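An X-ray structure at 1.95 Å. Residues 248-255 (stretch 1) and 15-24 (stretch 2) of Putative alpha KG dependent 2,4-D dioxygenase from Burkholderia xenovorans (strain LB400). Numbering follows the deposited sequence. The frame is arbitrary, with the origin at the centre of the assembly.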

ATOM      1  N   PRO A 248     -10.125   2.539  -5.263  1.00 13.32           N
ATOM      2  CA  PRO A 248     -10.611   2.437  -6.656  1.00 12.78           C
ATOM      3  C   PRO A 248     -11.439   3.630  -7.119  1.00 13.77           C
ATOM      4  O   PRO A 248     -11.405   3.977  -8.310  1.00  9.78           O
ATOM      5  CB  PRO A 248     -11.429   1.131  -6.656  1.00 13.52           C
ATOM      6  CG  PRO A 248     -11.654   0.803  -5.207  1.00 12.95           C
ATOM      7  CD  PRO A 248     -10.482   1.361  -4.456  1.00 12.21           C
ATOM      8  N   GLN A 249     -12.167   4.284  -6.217  1.00 13.07           N
ATOM      9  CA  GLN A 249     -12.967   5.425  -6.649  1.00 12.21           C
ATOM     10  C   GLN A 249     -12.121   6.591  -7.144  1.00 13.57           C
ATOM     11  O   GLN A 249     -12.677   7.514  -7.750  1.00 14.12           O
ATOM     12  CB  GLN A 249     -13.896   5.878  -5.514  1.00 13.02           C
ATOM     13  CG  GLN A 249     -13.206   6.398  -4.246  1.00 11.28           C
ATOM     14  CD  GLN A 249     -13.050   5.312  -3.180  1.00 14.37           C
ATOM     15  OE1 GLN A 249     -12.838   4.141  -3.500  1.00 14.55           O
ATOM     16  NE2 GLN A 249     -13.162   5.701  -1.905  1.00 14.07           N
ATOM     17  N   PHE A 250     -10.803   6.589  -6.899  1.00 13.19           N
ATOM     18  CA  PHE A 250      -9.929   7.652  -7.373  1.00 15.65           C
ATOM     19  C   PHE A 250      -9.044   7.205  -8.530  1.00 15.51           C
ATOM     20  O   PHE A 250      -8.181   7.975  -8.959  1.00 13.37           O
ATOM     21  CB  PHE A 250      -9.042   8.171  -6.229  1.00 14.54           C
ATOM     22  CG  PHE A 250      -9.805   8.614  -5.022  1.00 14.31           C
ATOM     23  CD1 PHE A 250     -10.857   9.519  -5.136  1.00 14.52           C
ATOM     24  CD2 PHE A 250      -9.515   8.076  -3.774  1.00 10.29           C
ATOM     25  CE1 PHE A 250     -11.566   9.909  -4.018  1.00 15.11           C
ATOM     26  CE2 PHE A 250     -10.215   8.472  -2.644  1.00 10.22           C
ATOM     27  CZ  PHE A 250     -11.250   9.393  -2.769  1.00 13.49           C
ATOM     28  N   VAL A 251      -9.229   5.982  -9.038  1.00 12.89           N
ATOM     29  CA  VAL A 251      -8.294   5.369  -9.978  1.00 13.42           C
ATOM     30  C   VAL A 251      -8.985   5.051 -11.298  1.00 13.91           C
ATOM     31  O   VAL A 251     -10.123   4.559 -11.321  1.00 13.25           O
ATOM     32  CB  VAL A 251      -7.661   4.098  -9.379  1.00 15.81           C
ATOM     33  CG1 VAL A 251      -6.847   3.347 -10.446  1.00 16.08           C
ATOM     34  CG2 VAL A 251      -6.755   4.505  -8.195  1.00 14.14           C
ATOM     35  N   TYR A 252      -8.293   5.356 -12.396  1.00 16.20           N
ATOM     36  CA  TYR A 252      -8.637   4.900 -13.739  1.00 16.15           C
ATOM     37  C   TYR A 252      -7.518   3.988 -14.235  1.00 13.34           C
ATOM     38  O   TYR A 252      -6.346   4.373 -14.213  1.00 13.53           O
ATOM     39  CB  TYR A 252      -8.825   6.087 -14.700  1.00 13.49           C
ATOM     40  CG  TYR A 252      -8.803   5.720 -16.177  1.00 13.16           C
ATOM     41  CD1 TYR A 252      -9.844   5.002 -16.752  1.00 13.26           C
ATOM     42  CD2 TYR A 252      -7.739   6.090 -16.992  1.00 11.65           C
ATOM     43  CE1 TYR A 252      -9.823   4.674 -18.101  1.00 14.00           C
ATOM     44  CE2 TYR A 252      -7.701   5.754 -18.350  1.00 12.18           C
ATOM     45  CZ  TYR A 252      -8.757   5.047 -18.892  1.00 12.90           C
ATOM     46  OH  TYR A 252      -8.757   4.703 -20.226  1.00 17.46           O
ATOM     47  N   SER A 253      -7.882   2.792 -14.675  1.00 12.82           N
ATOM     48  CA  SER A 253      -6.937   1.822 -15.218  1.00 16.28           C
ATOM     49  C   SER A 253      -7.038   1.826 -16.743  1.00 18.37           C
ATOM     50  O   SER A 253      -8.098   1.515 -17.306  1.00 18.65           O
ATOM     51  CB  SER A 253      -7.222   0.429 -14.646  1.00 16.86           C
ATOM     52  OG  SER A 253      -6.257  -0.519 -15.091  1.00 21.38           O
ATOM     53  N   HIS A 254      -5.961   2.206 -17.419  1.00 15.22           N
ATOM     54  CA  HIS A 254      -6.018   2.331 -18.868  1.00 14.95           C
ATOM     55  C   HIS A 254      -5.628   1.012 -19.522  1.00 16.98           C
ATOM     56  O   HIS A 254      -4.477   0.567 -19.398  1.00 17.50           O
ATOM     57  CB  HIS A 254      -5.120   3.454 -19.374  1.00 14.62           C
ATOM     58  CG  HIS A 254      -5.245   3.681 -20.847  1.00 14.68           C
ATOM     59  ND1 HIS A 254      -6.396   4.183 -21.421  1.00 14.81           N
ATOM     60  CD2 HIS A 254      -4.389   3.435 -21.865  1.00 14.90           C
ATOM     61  CE1 HIS A 254      -6.229   4.262 -22.729  1.00 15.41           C
ATOM     62  NE2 HIS A 254      -5.021   3.812 -23.024  1.00 16.61           N
ATOM     63  N   GLU A 255      -6.586   0.401 -20.231  1.00 18.34           N
ATOM     64  CA  GLU A 255      -6.308  -0.749 -21.088  1.00 20.46           C
ATOM     65  C   GLU A 255      -5.768  -0.234 -22.416  1.00 18.73           C
ATOM     66  O   GLU A 255      -6.489   0.417 -23.180  1.00 18.65           O
ATOM     67  CB  GLU A 255      -7.563  -1.595 -21.302  1.00 20.48           C
ATOM     68  CG  GLU A 255      -8.069  -2.296 -20.048  1.00 21.99           C
ATOM     69  CD  GLU A 255      -7.159  -3.425 -19.601  1.00 26.70           C
ATOM     70  OE1 GLU A 255      -6.293  -3.862 -20.391  1.00 31.78           O
ATOM     71  OE2 GLU A 255      -7.299  -3.875 -18.448  1.00 29.82           O
TER
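Stretch 2 (15-24) AAHPFIAARI

Stretch 2 packs against stretch 1 through side chains, backbone atoms and bridging waters, with no direct hydrogen bond between the two. Touching residues lie at least 230 positions apart in the sequence. Stretch 1 leaves a short 3-10 segment at Pro248 to Phe250 and runs as a strand from Val251 to His254. Stretch 2 approaches as a loop, turns at His17 to Ile20 and enters a strand at Ala21. Beyond the turn, the strand from Ala21 runs in broadly the same direction as Val251 to His254. The turn is held by the His17 ring, whose ND1 accepts hydrogen bonds from the backbone N of Phe19 and of Ile20, both at 3.1 Å, while Ala16 N donates to Ala21 O at 2.9 Å, bridging the two limbs.

Tyr252 covers the most surface. Its CA-to-CB bond points toward stretch 2, and with chi1 in the t well its ring reaches both limbs of the turn. Ala21 CB lies over one face, 3.7 Å from the ring centroid and 3.4 Å from Tyr252 CE2, a CH-pi contact; Ala16 CB lies 3.8 Å from Tyr252 OH. That hydroxyl also shares a 2.7 Å hydrogen bond with ND1 of His254, which ties the ring to its own strand.

Ile20, the second major contributor, has its CA 6.6 Å from that of Tyr252. Its extended m,t side chain brings CD1 to 3.3 Å from Phe250 O and 3.6 Å from Tyr252 N, so the methyl rests on the backbone where the strand begins, while Ile20 CG2 lies 3.8 Å from Tyr252 CB.

Water completes the contact at both ends. Water 1 donates to Val251 O at 2.6 Å and hydrogen-bonds His17 NE2 at 2.7 Å. Farther along, Arg23 NH2 donates to waters 2 and 3, at 2.8 and 3.0 Å, and both waters donate to Glu255 O; water 4 links Arg23 NH1 to Tyr252 OH.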

ATOM      1  N   ALA A  15     -15.523  10.895 -22.753  1.00 15.25           N
ATOM      2  CA  ALA A  15     -15.050  10.476 -21.433  1.00 15.79           C
ATOM      3  C   ALA A  15     -14.743   8.985 -21.424  1.00 14.81           C
ATOM      4  O   ALA A  15     -15.544   8.173 -21.896  1.00 15.87           O
ATOM      5  CB  ALA A  15     -16.098  10.809 -20.374  1.00 12.60           C
ATOM      6  N   ALA A  16     -13.567   8.623 -20.896  1.00 16.74           N
ATOM      7  CA  ALA A  16     -13.225   7.229 -20.625  1.00 16.87           C
ATOM      8  C   ALA A  16     -13.451   6.866 -19.168  1.00 18.94           C
ATOM      9  O   ALA A  16     -13.395   5.684 -18.799  1.00 17.60           O
ATOM     10  CB  ALA A  16     -11.757   6.959 -20.992  1.00 16.05           C
ATOM     11  N   HIS A  17     -13.656   7.882 -18.347  1.00 15.41           N
ATOM     12  CA  HIS A  17     -13.882   7.852 -16.916  1.00 15.48           C
ATOM     13  C   HIS A  17     -14.622   9.146 -16.620  1.00 16.29           C
ATOM     14  O   HIS A  17     -14.443  10.124 -17.357  1.00 17.11           O
ATOM     15  CB  HIS A  17     -12.541   7.782 -16.153  1.00 13.41           C
ATOM     16  CG  HIS A  17     -12.677   7.706 -14.667  1.00 13.88           C
ATOM     17  ND1 HIS A  17     -12.846   8.825 -13.880  1.00 13.53           N
ATOM     18  CD2 HIS A  17     -12.649   6.649 -13.820  1.00 14.50           C
ATOM     19  CE1 HIS A  17     -12.940   8.458 -12.613  1.00 16.16           C
ATOM     20  NE2 HIS A  17     -12.812   7.143 -12.548  1.00 15.99           N
ATOM     21  N   PRO A  18     -15.494   9.181 -15.622  1.00 16.34           N
ATOM     22  CA  PRO A  18     -16.273  10.418 -15.417  1.00 16.44           C
ATOM     23  C   PRO A  18     -15.406  11.653 -15.180  1.00 16.22           C
ATOM     24  O   PRO A  18     -15.820  12.763 -15.541  1.00 20.15           O
ATOM     25  CB  PRO A  18     -17.164  10.084 -14.208  1.00 17.73           C
ATOM     26  CG  PRO A  18     -16.574   8.841 -13.618  1.00 20.02           C
ATOM     27  CD  PRO A  18     -15.953   8.091 -14.748  1.00 16.79           C
ATOM     28  N   PHE A  19     -14.211  11.515 -14.613  1.00 13.84           N
ATOM     29  CA  PHE A  19     -13.438  12.731 -14.372  1.00 14.39           C
ATOM     30  C   PHE A  19     -11.923  12.609 -14.497  1.00 13.85           C
ATOM     31  O   PHE A  19     -11.245  13.636 -14.389  1.00 17.26           O
ATOM     32  CB  PHE A  19     -13.800  13.305 -12.983  1.00 16.07           C
ATOM     33  CG  PHE A  19     -13.729  12.309 -11.851  1.00 20.67           C
ATOM     34  CD1 PHE A  19     -12.509  11.964 -11.278  1.00 16.28           C
ATOM     35  CD2 PHE A  19     -14.892  11.766 -11.314  1.00 19.52           C
ATOM     36  CE1 PHE A  19     -12.439  11.072 -10.207  1.00 18.40           C
ATOM     37  CE2 PHE A  19     -14.837  10.868 -10.247  1.00 20.40           C
ATOM     38  CZ  PHE A  19     -13.601  10.518  -9.687  1.00 18.87           C
ATOM     39  N   ILE A  20     -11.359  11.429 -14.732  1.00 13.05           N
ATOM     40  CA  ILE A  20      -9.905  11.279 -14.811  1.00 13.16           C
ATOM     41  C   ILE A  20      -9.407  11.325 -16.249  1.00 14.07           C
ATOM     42  O   ILE A  20      -8.375  11.934 -16.531  1.00 14.73           O
ATOM     43  CB  ILE A  20      -9.451   9.972 -14.132  1.00 14.89           C
ATOM     44  CG1 ILE A  20      -9.790   9.994 -12.644  1.00 14.61           C
ATOM     45  CG2 ILE A  20      -7.936   9.772 -14.350  1.00 14.19           C
ATOM     46  CD1 ILE A  20      -9.503   8.678 -11.948  1.00 17.69           C
ATOM     47  N   ALA A  21     -10.104  10.655 -17.167  1.00 13.25           N
ATOM     48  CA  ALA A  21      -9.548  10.369 -18.478  1.00 14.26           C
ATOM     49  C   ALA A  21     -10.596  10.564 -19.560  1.00 17.03           C
ATOM     50  O   ALA A  21     -11.785  10.306 -19.354  1.00 17.62           O
ATOM     51  CB  ALA A  21      -9.005   8.931 -18.553  1.00 15.19           C
ATOM     52  N   ALA A  22     -10.133  11.007 -20.727  1.00 16.45           N
ATOM     53  CA  ALA A  22     -10.996  11.162 -21.887  1.00 17.19           C
ATOM     54  C   ALA A  22     -10.190  10.925 -23.153  1.00 16.67           C
ATOM     55  O   ALA A  22      -9.006  11.274 -23.229  1.00 15.18           O
ATOM     56  CB  ALA A  22     -11.628  12.556 -21.948  1.00 14.74           C
ATOM     57  N   ARG A  23     -10.866  10.383 -24.161  1.00 12.13           N
ATOM     58  CA  ARG A  23     -10.320  10.292 -25.504  1.00 13.00           C
ATOM     59  C   ARG A  23     -10.635  11.557 -26.289  1.00 17.03           C
ATOM     60  O   ARG A  23     -11.686  12.190 -26.108  1.00 17.73           O
ATOM     61  CB  ARG A  23     -10.888   9.073 -26.242  1.00 13.38           C
ATOM     62  CG  ARG A  23     -10.282   7.747 -25.763  1.00 14.74           C
ATOM     63  CD  ARG A  23     -10.789   6.532 -26.550  1.00 15.37           C
ATOM     64  NE  ARG A  23     -10.022   5.333 -26.205  1.00 15.74           N
ATOM     65  CZ  ARG A  23     -10.204   4.610 -25.106  1.00 18.28           C
ATOM     66  NH1 ARG A  23     -11.162   4.941 -24.240  1.00 18.26           N
ATOM     67  NH2 ARG A  23      -9.445   3.544 -24.877  1.00 18.78           N
ATOM     68  N   ILE A  24      -9.705  11.933 -27.157  1.00 15.47           N
ATOM     69  CA  ILE A  24      -9.883  13.067 -28.043  1.00 16.72           C
ATOM     70  C   ILE A  24      -9.733  12.524 -29.450  1.00 18.44           C
ATOM     71  O   ILE A  24      -8.647  12.087 -29.844  1.00 15.43           O
ATOM     72  CB  ILE A  24      -8.872  14.182 -27.762  1.00 19.36           C
ATOM     73  CG1 ILE A  24      -9.185  14.794 -26.397  1.00 20.34           C
ATOM     74  CG2 ILE A  24      -8.969  15.236 -28.838  1.00 17.56           C
ATOM     75  CD1 ILE A  24      -8.166  15.764 -25.931  1.00 26.74           C
TER
HETATM   76  O   HOH W   1     -12.464   5.401 -10.581  1.00 25.97           O
HETATM   77  O   HOH W   2      -7.282   1.997 -25.610  1.00 17.24           O
HETATM   78  O   HOH W   3      -9.141   1.478 -22.668  1.00 38.00           O
HETATM   79  O   HOH W   4     -10.989   3.640 -21.846  1.00 40.71           O